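Local coordinates for chitin deacetylase (Bombyx mori, PDB 5ZNT), which hydrolyses the N-acetamido groups of N-acetyl-D-glucosamine residues in chitin, a zinc-dependent deacetylation that yields chitosan and acetate, at residues L250-N253 and F254-Y258; L285-I288 and D289-Q293; A125-R128 and V129-K133; F158-M161 and E162-F166; Q305-Q308 and W309-P313. All blocks are in the same frame, centred on the assembly; numbering follows the deposited sequence.

All five contacts are local, each running along one helix or out of its last turn, and they follow one another in series, neither nesting nor crossing. From the N terminus, contact 3 comes first, on helix 117-134, and contact 4 next, where helix 154-163 closes a turn toward strand 168-169; the two touch. Contact 1 on helix 243-258 and contact 2 on helix 278-294 also touch, on the opposite side of the chain's centre from contacts 3 and 4. Contact 5, at the end of helix 303-311, comes last and touches none of the others. Together they sample the helical layer round the strands of the carbohydrate esterase 4 catalytic domain.

Contact 1: residues L250-N253 and F254-Y258; sequences LNHN and FDRHY
Asn-253 and Arg-256 meet in a local polar contact, three residues apart near the C-terminal end of helix 243-258, which packs over strands 38-45 and 265-270. Their side chains run alongside each other, pointing the same way. Arg-256 NH1 donates to Asn-253 OD1 at 2.9 Å, with the donor in the amide carbonyl plane and the oxygen near the guanidinium plane, although the two flat groups are turned 80° apart. A bend in the arginine chain at chi3 (44°) folds the guanidinium back to this oxygen. One turn before the arginine, His-252 presents a ring face to its aliphatic part, and CG of Arg-256 lies 4.2 Å from the centroid of that ring in a CH-pi contact. At the next position, the edge of the His-257 ring reaches the backbone, its CD2 lying 3.3 Å from Asn-253 O. Asn-253 OD1 also accepts from Asp-217 N, while Asp-217 OD2 is hydrogen-bonded to His-252 NE2. NE of the guanidinium bonds Asn-178 OD1 and NH2 bonds Ser-177 O; His-257 ND1 bonds Ala-263 O. A leucine in place of this arginine would probably leave Asn-253 OD1 with one donor fewer and those two loop acceptors without their mate. Three bonds from separate nitrogens thus fix the rotation of a buried guanidinium and meet much of its hydrogen-bonding need, tying the helix to the loop at Ser-177 and Asn-178.

Contact 2: residues L285-I288 and D289-Q293; sequences LYWI and DEILQ
Trp-287 lays one indole face against Ile-291, a turn further along helix 278-294. CG1 of Ile-291 stands 3.7 Å from the centroid of the five-membered ring, a CH-pi contact displaced toward the rim, with Trp-287 CE2 the nearest ring atom at 3.4 Å. The indole reaches this place because its CG is anti to the backbone N (chi1 -180°), which swings the ring along the helix toward Ile-291. On the next flank Ile-288 and Leu-292 lie alongside each other and point the same way, Ile-288 CG2 meeting Leu-292 CD1 at 3.8 Å. Tyr-286 and Glu-290 make a polar flank, crossing obliquely with ring and carboxylate planes 77° apart, and a water bridges them: it lies 2.8 Å from Tyr-286 OH and donates to Glu-290 OE2 at 2.7 Å. The other oxygen, Glu-290 OE1, bonds Tyr-247 OH of helix 243-258, and on a further flank Asp-289 OD1 makes a salt bridge to Arg-64 NE. Trp-287 also packs on Leu-250 and Phe-254, while Ile-291 and Leu-292 rest on strand 298-300. Such i to i+4 pairing, apolar toward the strands and polar on other flanks, marks an amphipathic outer helix of the distorted (beta/alpha) barrel of carbohydrate esterase 4 enzymes.

Contact 3: residues A125-R128 and V129-K133; sequences AGMR and VIIEK
Met-127 and Ile-131, one turn apart on helix 117-134, meet where the methyl end of the methionine rests against the CG1 branch of the isoleucine, Met-127 CE to Ile-131 CG1 3.6 Å. The methionine bends at chi2 (54°), which turns its end along the helix, and SD also skirts Ile-130, 4.3 Å from its CB. Ile-130 in turn lays CG1 over the backbone at 3.3 Å from Gly-126 O. On another flank Arg-128 and Glu-132 run alongside each other, pointing the same way, with guanidinium and carboxylate planes only 23° apart. The carboxylate rests on the arginine's methylenes, Glu-132 OE2 being 3.3 Å from Arg-128 CG. Arg-128 NE is 4.4 Å from the same oxygen, bringing opposite charges near, but the oxygen stands clear of the plane of the guanidinium, and no N-H is aimed at it. A lysine in place of Glu-132 would probably lose this attraction and set a like charge beside the arginine. The guanidinium has its partners in the next shell: NH1 bonds Gln-164 O, and the group makes a cation-pi contact with Phe-166. The apolar flank, Met-127 with Ile-130 and Ile-131, is covered by Tyr-85 of helix 85-93, and Met-127 and Ile-131 also press on strand 97-100. That strand leads into His-101, which binds the zinc ion with His-105 and Asp-46, and the Met-127 side chain comes within about 6 Å of that of His-101. The helix therefore backs the strand that leads into the H(S/T)xxH metal motif of the carbohydrate esterase 4 family.

Contact 4: residues F158-M161 and E162-F166; sequences FTMM and EEQAF
Phe-166 N bonds back to Met-161 O at 3.0 Å across an alanine of positive phi, Ala-165 (64°), in a position where glycine is more usual. This is the 6→1 bond of a Schellman motif that closes helix 154-163, and Ala-165 N makes the 5→2 hydrogen bond to Glu-162 O at 3.2 Å. The reversal brings Phe-166 back against the last turn, where two methionines receive it. Met-161 crosses it at about a right angle, with CE 3.8 Å from Phe-166 CB, the apolar pairing often found across this motif. Met-160 makes a Met-aromatic contact: the bend at chi2 (-82°) brings SD to 5.1 Å from the centroid of the Phe-166 ring, in an oblique approach. The same sulfur lies 3.8 Å from Gln-164 CG and so touches both Gln-164 and Phe-166. On the outer face, Thr-159 sets its methyl CG2 beside Glu-163 OE2 at 3.7 Å, while its hydroxyl bonds Asn-155 O. Met-161 and Phe-166 both pack on Val-145 of strand 144-145, and Met-160 on Trp-120 and Met-124 of helix 117-134. Backbone bonds thus define the turn, while sulfur and ring contacts, which are apolar and weakly directional, seal its buried side as the chain heads for strand 168-169.

Contact 5: residues Q305-Q308 and W309-P313; sequences QVIQ and WVQNP
Gln-305 O is gripped by two donors: the backbone N of Trp-309, at 3.1 Å, and the indole NE1 of Trp-325 from outside the helix. One residue on, Val-310 N bonds Val-306 O at 2.9 Å, and their side chains meet loosely on the same flank through Val-306 CG1 and Val-310 CG2. The next link, Gln-311 N to Ile-307 O, is bent to 142° at the hydrogen. At the last step the bonding shifts: Gln-308 O receives weak bonds from both Gln-311 N and Asn-312 N, the latter at 3.2 Å, and Asn-312 N also bonds Trp-309 O at 3.0 Å. Gln-311 runs extended alongside the preceding turn, its CG 3.2 Å from Ile-307 O and its amide carbon CD 3.9 Å from Ile-307 CG2; the stem lies over the Ile-307 carbonyl and the amide end against its CG2. The amide continues outward, NE2 bonding Pro-16 O. Trp-309 turns away from the preceding turn, its CG anti to the backbone N (chi1 -174°), and the departing chain then folds over the indole: Pro-313 CA stands 3.9 Å above the plane, over its centre. The ring is further fixed by NE1 bonding Arg-314 O, and it meets the rings of Trp-325 and Trp-182, each with planes at about 25°. Helix 303-311 thus lies between two sets of strands: Val-306 and Trp-309 face Met-39 of the parallel strand 38-45, whereas Ile-307 and Val-310 cover Trp-209 of strand 209-214, with Val-306 and Ile-307 also reaching its Met-211.

Contact 1: residues L250-N253 and F254-Y258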
# COMPACT_ATOMS: atom_id res chain seq x y z
N LEU A 250 0.36 15.25 -11.18
CA LEU A 250 -0.50 14.07 -11.30
C LEU A 250 -0.81 13.75 -12.76
O LEU A 250 -0.79 12.59 -13.16
CB LEU A 250 -1.80 14.29 -10.53
CG LEU A 250 -1.65 14.35 -9.01
CD1 LEU A 250 -2.88 15.03 -8.44
CD2 LEU A 250 -1.46 12.94 -8.41
N ASN A 251 -1.12 14.77 -13.58
CA ASN A 251 -1.38 14.52 -15.00
C ASN A 251 -0.16 13.95 -15.70
O ASN A 251 -0.29 13.00 -16.48
CB ASN A 251 -1.82 15.79 -15.69
CG ASN A 251 -3.29 16.03 -15.54
OD1 ASN A 251 -4.06 15.10 -15.25
ND2 ASN A 251 -3.69 17.27 -15.71
N HIS A 252 1.02 14.53 -15.45
CA HIS A 252 2.23 14.08 -16.15
C HIS A 252 2.53 12.63 -15.82
O HIS A 252 2.86 11.83 -16.71
CB HIS A 252 3.42 14.97 -15.79
CG HIS A 252 4.74 14.44 -16.27
ND1 HIS A 252 4.97 14.10 -17.59
CD2 HIS A 252 5.89 14.19 -15.61
CE1 HIS A 252 6.21 13.65 -17.72
NE2 HIS A 252 6.79 13.68 -16.53
N ASN A 253 2.43 12.24 -14.54
CA ASN A 253 2.77 10.87 -14.21
C ASN A 253 1.65 9.90 -14.58
O ASN A 253 1.93 8.75 -14.95
CB ASN A 253 3.16 10.78 -12.73
CG ASN A 253 4.55 11.34 -12.49
OD1 ASN A 253 5.54 10.72 -12.87
ND2 ASN A 253 4.63 12.50 -11.87
N PHE A 254 0.40 10.34 -14.52
CA PHE A 254 -0.66 9.53 -15.10
C PHE A 254 -0.35 9.22 -16.57
O PHE A 254 -0.40 8.06 -17.00
CB PHE A 254 -2.01 10.24 -14.96
CG PHE A 254 -3.15 9.51 -15.64
CD1 PHE A 254 -3.88 8.56 -14.95
CD2 PHE A 254 -3.46 9.77 -16.97
CE1 PHE A 254 -4.91 7.87 -15.57
CE2 PHE A 254 -4.50 9.09 -17.60
CZ PHE A 254 -5.22 8.15 -16.91
N ASP A 255 -0.01 10.25 -17.35
CA ASP A 255 0.24 10.05 -18.78
C ASP A 255 1.43 9.12 -19.01
O ASP A 255 1.39 8.28 -19.92
CB ASP A 255 0.48 11.39 -19.49
CG ASP A 255 -0.76 12.24 -19.56
OD1 ASP A 255 -1.89 11.70 -19.47
OD2 ASP A 255 -0.61 13.48 -19.69
N ARG A 256 2.48 9.25 -18.19
CA ARG A 256 3.63 8.35 -18.31
C ARG A 256 3.19 6.89 -18.25
O ARG A 256 3.66 6.05 -19.02
CB ARG A 256 4.65 8.64 -17.19
CG ARG A 256 5.52 9.91 -17.40
CD ARG A 256 6.67 9.98 -16.36
NE ARG A 256 7.31 8.67 -16.20
CZ ARG A 256 7.20 7.91 -15.12
NH1 ARG A 256 6.48 8.31 -14.07
NH2 ARG A 256 7.79 6.72 -15.10
N HIS A 257 2.26 6.57 -17.34
CA HIS A 257 1.79 5.19 -17.26
C HIS A 257 0.77 4.89 -18.36
O HIS A 257 0.88 3.88 -19.07
CB HIS A 257 1.18 4.93 -15.87
CG HIS A 257 2.19 4.86 -14.77
ND1 HIS A 257 2.37 3.73 -14.00
CD2 HIS A 257 3.09 5.77 -14.31
CE1 HIS A 257 3.34 3.94 -13.12
NE2 HIS A 257 3.78 5.17 -13.28
N TYR A 258 -0.23 5.76 -18.50
CA TYR A 258 -1.35 5.49 -19.38
C TYR A 258 -0.92 5.40 -20.84
O TYR A 258 -1.48 4.60 -21.60
CB TYR A 258 -2.40 6.58 -19.21
CG TYR A 258 -3.68 6.39 -19.98
CD1 TYR A 258 -4.66 5.51 -19.53
CD2 TYR A 258 -3.94 7.13 -21.14
CE1 TYR A 258 -5.85 5.36 -20.22
CE2 TYR A 258 -5.13 6.98 -21.85
CZ TYR A 258 -6.08 6.09 -21.38
OH TYR A 258 -7.26 5.92 -22.04

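Contact 2: residues L285-I288 and D289-Q293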
# COMPACT_ATOMS: atom_id res chain seq x y z
N LEU A 285 -8.42 16.19 -5.28
CA LEU A 285 -9.81 15.85 -5.53
C LEU A 285 -10.26 16.34 -6.90
O LEU A 285 -10.96 15.61 -7.63
CB LEU A 285 -10.68 16.43 -4.42
CG LEU A 285 -10.36 15.82 -3.05
CD1 LEU A 285 -11.30 16.33 -1.98
CD2 LEU A 285 -10.39 14.28 -3.13
N TYR A 286 -9.87 17.55 -7.29
CA TYR A 286 -10.16 18.03 -8.63
C TYR A 286 -9.65 17.04 -9.67
O TYR A 286 -10.37 16.65 -10.60
CB TYR A 286 -9.54 19.41 -8.85
CG TYR A 286 -9.89 20.01 -10.18
CD1 TYR A 286 -9.21 19.64 -11.34
CD2 TYR A 286 -10.91 20.96 -10.29
CE1 TYR A 286 -9.53 20.18 -12.57
CE2 TYR A 286 -11.23 21.51 -11.52
CZ TYR A 286 -10.55 21.12 -12.66
OH TYR A 286 -10.87 21.66 -13.89
N TRP A 287 -8.39 16.61 -9.51
CA TRP A 287 -7.79 15.65 -10.43
C TRP A 287 -8.56 14.33 -10.46
O TRP A 287 -8.88 13.82 -11.54
CB TRP A 287 -6.33 15.41 -10.03
CG TRP A 287 -5.64 14.45 -10.93
CD1 TRP A 287 -5.13 14.71 -12.18
CD2 TRP A 287 -5.38 13.06 -10.67
NE1 TRP A 287 -4.58 13.57 -12.71
CE2 TRP A 287 -4.72 12.55 -11.81
CE3 TRP A 287 -5.65 12.19 -9.59
CZ2 TRP A 287 -4.31 11.22 -11.90
CZ3 TRP A 287 -5.24 10.88 -9.69
CH2 TRP A 287 -4.59 10.40 -10.84
N ILE A 288 -8.83 13.75 -9.28
CA ILE A 288 -9.59 12.50 -9.21
C ILE A 288 -10.91 12.64 -9.94
O ILE A 288 -11.30 11.76 -10.72
CB ILE A 288 -9.84 12.10 -7.74
CG1 ILE A 288 -8.56 11.62 -7.07
CG2 ILE A 288 -10.87 11.00 -7.68
CD1 ILE A 288 -8.77 11.35 -5.56
N ASP A 289 -11.64 13.70 -9.67
CA ASP A 289 -12.96 13.86 -10.27
C ASP A 289 -12.85 14.05 -11.78
O ASP A 289 -13.65 13.51 -12.55
CB ASP A 289 -13.69 15.03 -9.62
CG ASP A 289 -14.10 14.74 -8.19
OD1 ASP A 289 -14.26 13.55 -7.82
OD2 ASP A 289 -14.28 15.72 -7.44
N GLU A 290 -11.84 14.79 -12.22
CA GLU A 290 -11.61 14.98 -13.64
C GLU A 290 -11.23 13.67 -14.34
O GLU A 290 -11.72 13.37 -15.43
CB GLU A 290 -10.55 16.05 -13.85
CG GLU A 290 -10.33 16.39 -15.32
CD GLU A 290 -9.35 17.50 -15.50
OE1 GLU A 290 -8.20 17.34 -15.04
OE2 GLU A 290 -9.73 18.54 -16.07
N ILE A 291 -10.35 12.88 -13.72
CA ILE A 291 -9.96 11.59 -14.28
C ILE A 291 -11.15 10.63 -14.34
O ILE A 291 -11.37 9.95 -15.35
CB ILE A 291 -8.80 10.98 -13.48
CG1 ILE A 291 -7.49 11.75 -13.70
CG2 ILE A 291 -8.65 9.51 -13.81
CD1 ILE A 291 -6.84 11.55 -15.06
N LEU A 292 -11.92 10.54 -13.24
CA LEU A 292 -13.05 9.61 -13.20
C LEU A 292 -14.08 9.95 -14.28
O LEU A 292 -14.65 9.04 -14.90
CB LEU A 292 -13.71 9.62 -11.82
CG LEU A 292 -12.97 8.92 -10.66
CD1 LEU A 292 -13.71 9.18 -9.36
CD2 LEU A 292 -12.88 7.44 -10.88
N GLN A 293 -14.37 11.23 -14.49
CA GLN A 293 -15.41 11.58 -15.46
C GLN A 293 -14.94 11.30 -16.89
O GLN A 293 -15.73 10.84 -17.73
CB GLN A 293 -15.82 13.04 -15.31
CG GLN A 293 -17.05 13.44 -16.16
CD GLN A 293 -16.72 13.72 -17.61
OE1 GLN A 293 -15.61 14.17 -17.92
NE2 GLN A 293 -17.68 13.45 -18.52
O HOH W 1 -8.94 21.16 -15.87

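Contact 3: residues A125-R128 and V129-K133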
# COMPACT_ATOMS: atom_id res chain seq x y z
N ALA A 125 4.07 -9.48 11.57
CA ALA A 125 3.05 -10.46 11.96
C ALA A 125 2.36 -10.04 13.25
O ALA A 125 1.17 -10.28 13.42
CB ALA A 125 3.66 -11.85 12.10
N GLY A 126 3.11 -9.42 14.17
CA GLY A 126 2.49 -8.88 15.37
C GLY A 126 1.45 -7.82 15.06
O GLY A 126 0.35 -7.83 15.62
N MET A 127 1.77 -6.89 14.15
CA MET A 127 0.80 -5.87 13.80
C MET A 127 -0.43 -6.49 13.15
O MET A 127 -1.56 -6.04 13.39
CB MET A 127 1.43 -4.82 12.86
CG MET A 127 0.47 -3.70 12.45
SD MET A 127 -0.30 -2.85 13.89
CE MET A 127 -1.44 -1.72 13.10
N ARG A 128 -0.24 -7.53 12.32
CA ARG A 128 -1.40 -8.24 11.78
C ARG A 128 -2.27 -8.81 12.90
O ARG A 128 -3.51 -8.77 12.82
CB ARG A 128 -0.95 -9.36 10.83
CG ARG A 128 -2.14 -10.18 10.23
CD ARG A 128 -1.65 -11.22 9.18
NE ARG A 128 -0.69 -12.14 9.78
CZ ARG A 128 0.06 -12.98 9.08
NH1 ARG A 128 -0.03 -13.01 7.75
NH2 ARG A 128 0.91 -13.79 9.70
N VAL A 129 -1.66 -9.36 13.95
CA VAL A 129 -2.44 -9.89 15.07
C VAL A 129 -3.25 -8.77 15.74
O VAL A 129 -4.44 -8.95 16.05
CB VAL A 129 -1.51 -10.58 16.08
CG1 VAL A 129 -2.18 -10.72 17.47
CG2 VAL A 129 -1.04 -11.95 15.54
N ILE A 130 -2.62 -7.62 15.98
CA ILE A 130 -3.32 -6.50 16.60
C ILE A 130 -4.54 -6.10 15.78
O ILE A 130 -5.65 -5.95 16.31
CB ILE A 130 -2.36 -5.31 16.79
CG1 ILE A 130 -1.19 -5.71 17.69
CG2 ILE A 130 -3.11 -4.09 17.37
CD1 ILE A 130 -0.15 -4.59 17.87
N ILE A 131 -4.35 -5.93 14.47
CA ILE A 131 -5.45 -5.51 13.61
C ILE A 131 -6.57 -6.53 13.62
O ILE A 131 -7.75 -6.19 13.80
CB ILE A 131 -4.97 -5.28 12.17
CG1 ILE A 131 -4.00 -4.08 12.12
CG2 ILE A 131 -6.17 -5.05 11.25
CD1 ILE A 131 -3.28 -3.98 10.76
N GLU A 132 -6.22 -7.80 13.38
CA GLU A 132 -7.23 -8.86 13.29
C GLU A 132 -8.04 -8.94 14.57
O GLU A 132 -9.28 -9.08 14.53
CB GLU A 132 -6.58 -10.20 12.96
CG GLU A 132 -6.03 -10.26 11.51
CD GLU A 132 -5.35 -11.60 11.16
OE1 GLU A 132 -5.11 -12.42 12.06
OE2 GLU A 132 -5.03 -11.84 9.98
N LYS A 133 -7.37 -8.79 15.72
CA LYS A 133 -8.10 -8.81 16.99
C LYS A 133 -8.92 -7.53 17.19
O LYS A 133 -10.15 -7.60 17.31
CB LYS A 133 -7.15 -9.00 18.17
CG LYS A 133 -7.91 -8.93 19.52
CD LYS A 133 -7.03 -9.38 20.69
CE LYS A 133 -7.79 -9.15 22.03
NZ LYS A 133 -6.95 -9.63 23.19

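Contact 4: residues F158-M161 and E162-F166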
# COMPACT_ATOMS: atom_id res chain seq x y z
N PHE A 158 11.81 -10.87 3.58
CA PHE A 158 11.02 -11.71 2.70
C PHE A 158 10.96 -13.15 3.18
O PHE A 158 9.94 -13.81 2.98
CB PHE A 158 11.56 -11.59 1.26
CG PHE A 158 11.28 -10.25 0.66
CD1 PHE A 158 12.04 -9.15 1.01
CD2 PHE A 158 10.18 -10.07 -0.18
CE1 PHE A 158 11.75 -7.90 0.50
CE2 PHE A 158 9.88 -8.82 -0.69
CZ PHE A 158 10.67 -7.74 -0.36
N THR A 159 12.02 -13.65 3.84
CA THR A 159 11.90 -14.93 4.52
C THR A 159 10.76 -14.88 5.54
O THR A 159 9.91 -15.78 5.59
CB THR A 159 13.23 -15.30 5.20
OG1 THR A 159 14.27 -15.37 4.22
CG2 THR A 159 13.10 -16.65 5.92
N MET A 160 10.72 -13.82 6.35
CA MET A 160 9.61 -13.67 7.29
C MET A 160 8.28 -13.70 6.55
O MET A 160 7.35 -14.42 6.94
CB MET A 160 9.76 -12.37 8.09
CG MET A 160 8.61 -12.10 9.08
SD MET A 160 7.14 -11.36 8.31
CE MET A 160 7.71 -9.72 7.90
N MET A 161 8.15 -12.91 5.49
CA MET A 161 6.84 -12.77 4.86
C MET A 161 6.37 -14.09 4.28
O MET A 161 5.17 -14.40 4.32
CB MET A 161 6.89 -11.68 3.79
CG MET A 161 7.08 -10.30 4.40
SD MET A 161 7.09 -8.99 3.18
CE MET A 161 5.44 -9.15 2.51
N GLU A 162 7.29 -14.89 3.76
CA GLU A 162 6.88 -16.20 3.25
C GLU A 162 6.46 -17.11 4.40
O GLU A 162 5.42 -17.76 4.33
CB GLU A 162 7.99 -16.84 2.41
CG GLU A 162 7.54 -18.16 1.80
CD GLU A 162 8.49 -18.73 0.75
OE1 GLU A 162 9.44 -18.04 0.31
OE2 GLU A 162 8.27 -19.90 0.37
N GLU A 163 7.26 -17.18 5.47
CA GLU A 163 6.89 -18.01 6.61
C GLU A 163 5.56 -17.57 7.22
O GLU A 163 4.80 -18.41 7.70
CB GLU A 163 7.98 -17.96 7.70
CG GLU A 163 9.26 -18.69 7.34
CD GLU A 163 10.38 -18.51 8.37
OE1 GLU A 163 10.16 -17.81 9.39
OE2 GLU A 163 11.47 -19.07 8.17
N GLN A 164 5.26 -16.27 7.19
CA GLN A 164 4.05 -15.73 7.81
C GLN A 164 2.87 -15.67 6.86
O GLN A 164 1.79 -15.20 7.25
CB GLN A 164 4.34 -14.34 8.39
CG GLN A 164 5.28 -14.37 9.60
CD GLN A 164 4.70 -15.23 10.72
OE1 GLN A 164 3.51 -15.18 10.98
NE2 GLN A 164 5.56 -16.01 11.36
N ALA A 165 3.05 -16.09 5.60
CA ALA A 165 1.96 -16.16 4.63
C ALA A 165 1.39 -14.77 4.33
O ALA A 165 0.19 -14.61 4.12
CB ALA A 165 0.86 -17.11 5.10
N PHE A 166 2.26 -13.77 4.30
CA PHE A 166 1.85 -12.49 3.73
C PHE A 166 1.79 -12.63 2.21
O PHE A 166 2.51 -13.45 1.61
CB PHE A 166 2.82 -11.38 4.13
CG PHE A 166 2.59 -10.84 5.54
CD1 PHE A 166 1.53 -9.99 5.81
CD2 PHE A 166 3.43 -11.21 6.59
CE1 PHE A 166 1.32 -9.50 7.09
CE2 PHE A 166 3.22 -10.72 7.88
CZ PHE A 166 2.16 -9.87 8.13

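Contact 5: residues Q305-Q308 and W309-P313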
# COMPACT_ATOMS: atom_id res chain seq x y z
N GLN A 305 -6.25 -5.90 -5.07
CA GLN A 305 -7.01 -5.94 -6.32
C GLN A 305 -6.10 -5.86 -7.55
O GLN A 305 -6.44 -6.43 -8.59
CB GLN A 305 -8.05 -4.82 -6.33
CG GLN A 305 -9.26 -5.19 -5.49
CD GLN A 305 -10.21 -4.05 -5.24
OE1 GLN A 305 -9.91 -2.89 -5.52
NE2 GLN A 305 -11.39 -4.39 -4.74
N VAL A 306 -4.96 -5.17 -7.45
CA VAL A 306 -4.00 -5.21 -8.55
C VAL A 306 -3.51 -6.64 -8.76
O VAL A 306 -3.52 -7.16 -9.88
CB VAL A 306 -2.82 -4.25 -8.30
CG1 VAL A 306 -1.76 -4.42 -9.41
CG2 VAL A 306 -3.29 -2.82 -8.27
N ILE A 307 -3.10 -7.30 -7.68
CA ILE A 307 -2.61 -8.67 -7.78
C ILE A 307 -3.68 -9.59 -8.34
O ILE A 307 -3.39 -10.50 -9.13
CB ILE A 307 -2.10 -9.16 -6.41
CG1 ILE A 307 -0.88 -8.34 -5.97
CG2 ILE A 307 -1.76 -10.66 -6.44
CD1 ILE A 307 -0.41 -8.62 -4.51
N GLN A 308 -4.95 -9.38 -7.96
CA GLN A 308 -6.02 -10.22 -8.48
C GLN A 308 -6.17 -10.04 -9.99
O GLN A 308 -6.40 -11.02 -10.72
CB GLN A 308 -7.32 -9.93 -7.74
CG GLN A 308 -7.34 -10.51 -6.34
CD GLN A 308 -8.48 -9.99 -5.52
OE1 GLN A 308 -8.83 -8.81 -5.60
NE2 GLN A 308 -9.09 -10.86 -4.73
N TRP A 309 -6.00 -8.81 -10.48
CA TRP A 309 -6.02 -8.59 -11.93
C TRP A 309 -4.82 -9.24 -12.60
O TRP A 309 -4.96 -9.87 -13.66
CB TRP A 309 -6.04 -7.10 -12.23
CG TRP A 309 -6.19 -6.78 -13.71
CD1 TRP A 309 -7.35 -6.46 -14.36
CD2 TRP A 309 -5.16 -6.75 -14.70
NE1 TRP A 309 -7.11 -6.25 -15.70
CE2 TRP A 309 -5.77 -6.42 -15.93
CE3 TRP A 309 -3.78 -6.98 -14.67
CZ2 TRP A 309 -5.05 -6.31 -17.12
CZ3 TRP A 309 -3.06 -6.87 -15.85
CH2 TRP A 309 -3.70 -6.53 -17.06
N VAL A 310 -3.62 -9.09 -12.02
CA VAL A 310 -2.43 -9.73 -12.60
C VAL A 310 -2.64 -11.22 -12.73
O VAL A 310 -2.16 -11.86 -13.68
CB VAL A 310 -1.18 -9.40 -11.75
CG1 VAL A 310 0.02 -10.25 -12.20
CG2 VAL A 310 -0.85 -7.93 -11.87
N GLN A 311 -3.35 -11.82 -11.78
CA GLN A 311 -3.54 -13.26 -11.77
C GLN A 311 -4.59 -13.70 -12.77
O GLN A 311 -4.65 -14.89 -13.11
CB GLN A 311 -3.93 -13.72 -10.36
CG GLN A 311 -2.77 -13.61 -9.33
CD GLN A 311 -3.23 -13.94 -7.91
OE1 GLN A 311 -4.35 -13.62 -7.51
NE2 GLN A 311 -2.37 -14.60 -7.16
N ASN A 312 -5.43 -12.79 -13.25
CA ASN A 312 -6.46 -13.10 -14.23
C ASN A 312 -6.72 -11.85 -15.06
O ASN A 312 -7.72 -11.15 -14.87
CB ASN A 312 -7.73 -13.62 -13.55
CG ASN A 312 -8.84 -13.90 -14.54
OD1 ASN A 312 -8.60 -13.99 -15.75
ND2 ASN A 312 -10.07 -14.03 -14.04
N PRO A 313 -5.81 -11.53 -15.97
CA PRO A 313 -5.89 -10.23 -16.65
C PRO A 313 -7.19 -10.05 -17.43
O PRO A 313 -7.63 -10.93 -18.18
CB PRO A 313 -4.66 -10.24 -17.56
CG PRO A 313 -3.70 -11.15 -16.85
CD PRO A 313 -4.55 -12.23 -16.26